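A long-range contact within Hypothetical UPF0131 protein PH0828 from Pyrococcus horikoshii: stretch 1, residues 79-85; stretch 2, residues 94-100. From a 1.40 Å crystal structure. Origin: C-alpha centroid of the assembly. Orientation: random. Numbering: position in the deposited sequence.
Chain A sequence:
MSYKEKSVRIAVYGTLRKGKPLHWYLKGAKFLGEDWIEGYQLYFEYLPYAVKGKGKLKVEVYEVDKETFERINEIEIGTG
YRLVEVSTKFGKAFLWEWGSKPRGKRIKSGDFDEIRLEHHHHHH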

# COMPACT_ATOMS: atom_id res chain seq x y z
N THR A 79 -11.12 2.61 7.48
CA THR A 79 -12.44 3.20 7.24
C THR A 79 -12.62 3.86 5.88
O THR A 79 -13.63 3.64 5.20
CB THR A 79 -12.77 4.26 8.32
OG1 THR A 79 -12.88 3.63 9.59
CG2 THR A 79 -14.08 4.97 7.99
N GLY A 80 -11.66 4.67 5.48
CA GLY A 80 -11.77 5.38 4.22
C GLY A 80 -11.32 4.64 2.98
O GLY A 80 -11.43 5.17 1.88
N TYR A 81 -10.81 3.42 3.14
CA TYR A 81 -10.35 2.63 2.01
C TYR A 81 -11.31 1.48 1.71
O TYR A 81 -11.94 0.94 2.61
CB TYR A 81 -8.96 2.03 2.30
CG TYR A 81 -7.89 3.02 2.70
CD1 TYR A 81 -7.79 3.48 4.02
CD2 TYR A 81 -6.94 3.45 1.78
CE1 TYR A 81 -6.76 4.35 4.40
CE2 TYR A 81 -5.91 4.32 2.15
CZ TYR A 81 -5.82 4.76 3.46
OH TYR A 81 -4.79 5.59 3.84
N ARG A 82 -11.41 1.10 0.45
CA ARG A 82 -12.27 -0.02 0.09
C ARG A 82 -11.42 -1.05 -0.65
O ARG A 82 -10.48 -0.71 -1.37
CB ARG A 82 -13.47 0.45 -0.74
CG ARG A 82 -14.48 1.23 0.10
CD ARG A 82 -15.63 1.80 -0.72
NE ARG A 82 -15.15 2.71 -1.75
CZ ARG A 82 -15.92 3.54 -2.45
NH1 ARG A 82 -17.23 3.58 -2.22
NH2 ARG A 82 -15.39 4.32 -3.37
N LEU A 83 -11.75 -2.31 -0.45
CA LEU A 83 -11.02 -3.43 -1.02
C LEU A 83 -11.27 -3.63 -2.51
O LEU A 83 -12.41 -3.73 -2.95
CB LEU A 83 -11.42 -4.70 -0.26
CG LEU A 83 -10.50 -5.92 -0.32
CD1 LEU A 83 -9.22 -5.62 0.46
CD2 LEU A 83 -11.21 -7.11 0.30
N VAL A 84 -10.19 -3.67 -3.28
CA VAL A 84 -10.29 -3.88 -4.72
C VAL A 84 -9.30 -4.97 -5.10
O VAL A 84 -8.43 -5.34 -4.31
CB VAL A 84 -9.96 -2.61 -5.53
CG1 VAL A 84 -10.94 -1.50 -5.18
CG2 VAL A 84 -8.53 -2.16 -5.27
N GLU A 85 -9.44 -5.50 -6.31
CA GLU A 85 -8.55 -6.53 -6.79
C GLU A 85 -7.65 -5.95 -7.87
O GLU A 85 -8.10 -5.16 -8.70
CB GLU A 85 -9.36 -7.71 -7.34
CG GLU A 85 -10.05 -8.50 -6.24
CD GLU A 85 -11.28 -9.24 -6.73
OE1 GLU A 85 -11.16 -10.06 -7.66
OE2 GLU A 85 -12.37 -8.99 -6.17
N PHE A 94 -5.46 -8.45 -3.35
CA PHE A 94 -6.35 -7.41 -2.86
C PHE A 94 -5.52 -6.19 -2.50
O PHE A 94 -4.38 -6.31 -2.05
CB PHE A 94 -7.12 -7.89 -1.62
CG PHE A 94 -8.16 -8.92 -1.93
CD1 PHE A 94 -7.88 -10.28 -1.76
CD2 PHE A 94 -9.41 -8.54 -2.40
CE1 PHE A 94 -8.85 -11.24 -2.06
CE2 PHE A 94 -10.37 -9.50 -2.71
CZ PHE A 94 -10.09 -10.85 -2.54
N LEU A 95 -6.11 -5.02 -2.70
CA LEU A 95 -5.46 -3.75 -2.41
C LEU A 95 -6.50 -2.83 -1.80
O LEU A 95 -7.68 -2.89 -2.18
CB LEU A 95 -4.89 -3.16 -3.70
CG LEU A 95 -4.27 -1.76 -3.66
CD1 LEU A 95 -3.07 -1.71 -4.59
CD2 LEU A 95 -5.30 -0.72 -4.04
N TRP A 96 -6.09 -2.00 -0.85
CA TRP A 96 -6.99 -1.06 -0.20
C TRP A 96 -6.91 0.27 -0.90
O TRP A 96 -5.95 1.03 -0.72
CB TRP A 96 -6.62 -0.92 1.27
CG TRP A 96 -7.06 -2.08 2.11
CD1 TRP A 96 -8.29 -2.25 2.69
CD2 TRP A 96 -6.30 -3.24 2.45
NE1 TRP A 96 -8.34 -3.44 3.37
CE2 TRP A 96 -7.13 -4.08 3.24
CE3 TRP A 96 -4.99 -3.67 2.17
CZ2 TRP A 96 -6.69 -5.30 3.75
CZ3 TRP A 96 -4.56 -4.89 2.67
CH2 TRP A 96 -5.40 -5.69 3.45
N GLU A 97 -7.92 0.54 -1.71
CA GLU A 97 -8.01 1.77 -2.49
C GLU A 97 -8.70 2.88 -1.70
O GLU A 97 -9.74 2.67 -1.09
CB GLU A 97 -8.80 1.47 -3.77
CG GLU A 97 -9.22 2.67 -4.57
CD GLU A 97 -10.05 2.26 -5.77
OE1 GLU A 97 -9.48 1.66 -6.70
OE2 GLU A 97 -11.27 2.53 -5.77
N TRP A 98 -8.11 4.07 -1.71
CA TRP A 98 -8.71 5.19 -1.00
C TRP A 98 -10.06 5.47 -1.68
O TRP A 98 -10.12 5.60 -2.91
CB TRP A 98 -7.79 6.42 -1.06
CG TRP A 98 -8.35 7.62 -0.38
CD1 TRP A 98 -8.62 8.83 -0.96
CD2 TRP A 98 -8.70 7.76 1.01
NE1 TRP A 98 -9.11 9.70 -0.02
CE2 TRP A 98 -9.17 9.08 1.19
CE3 TRP A 98 -8.66 6.90 2.12
CZ2 TRP A 98 -9.60 9.56 2.44
CZ3 TRP A 98 -9.09 7.38 3.36
CH2 TRP A 98 -9.55 8.70 3.50
N GLY A 99 -11.12 5.56 -0.89
CA GLY A 99 -12.45 5.76 -1.44
C GLY A 99 -13.00 7.16 -1.64
O GLY A 99 -14.19 7.33 -1.90
N SER A 100 -12.15 8.17 -1.53
CA SER A 100 -12.58 9.55 -1.71
C SER A 100 -11.53 10.31 -2.50
O SER A 100 -10.59 9.70 -3.02
CB SER A 100 -12.79 10.23 -0.36
OG SER A 100 -13.82 9.59 0.38
O HOH W 1 -12.84 7.60 1.87
O HOH W 2 -16.51 7.35 -3.51
O HOH W 3 -13.39 4.40 -5.32

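Two antiparallel strands, 81-85 and 94-98, pair here, and the residues most covered across the contact, Tyr81, Leu83 and Phe94, all project from the same face of the sheet. The backbone sets their spacing. Arg82 and Glu97 exchange two hydrogen bonds (Arg82 N to Glu97 O, 2.8 Å; Glu97 N to Arg82 O, 2.9 Å), as do Val84 and Leu95, while the intervening pairs Tyr81-Trp98, Leu83-Trp96 and Glu85-Phe94 lack them and bring their CA atoms closer together.

Tyr81 suits its position because its flat ring offers a broad face: the edge of Trp98 points toward it, with planes at 70° and Tyr81 CE2 3.8 Å from Trp98 CE3. Its CB also packs against Trp96 CB at 3.9 Å.

Leu83, with chi1 t and chi2 p, uses its branched end to serve two aromatic neighbours. Its CD1 lies over the face of the Trp96 five-membered ring, 3.9 Å from the centroid in a CH-pi contact, while its CG meets Phe94 CD2 at 3.5 Å.

Phe94 extends this apolar surface to Glu85, whose aliphatic CG lies 3.7 Å from Phe94 CE2. Beyond Tyr81, Gly80 fits because it has no side chain: an ideal CB would lie 2.2 Å from Trp98 CZ3, a clash.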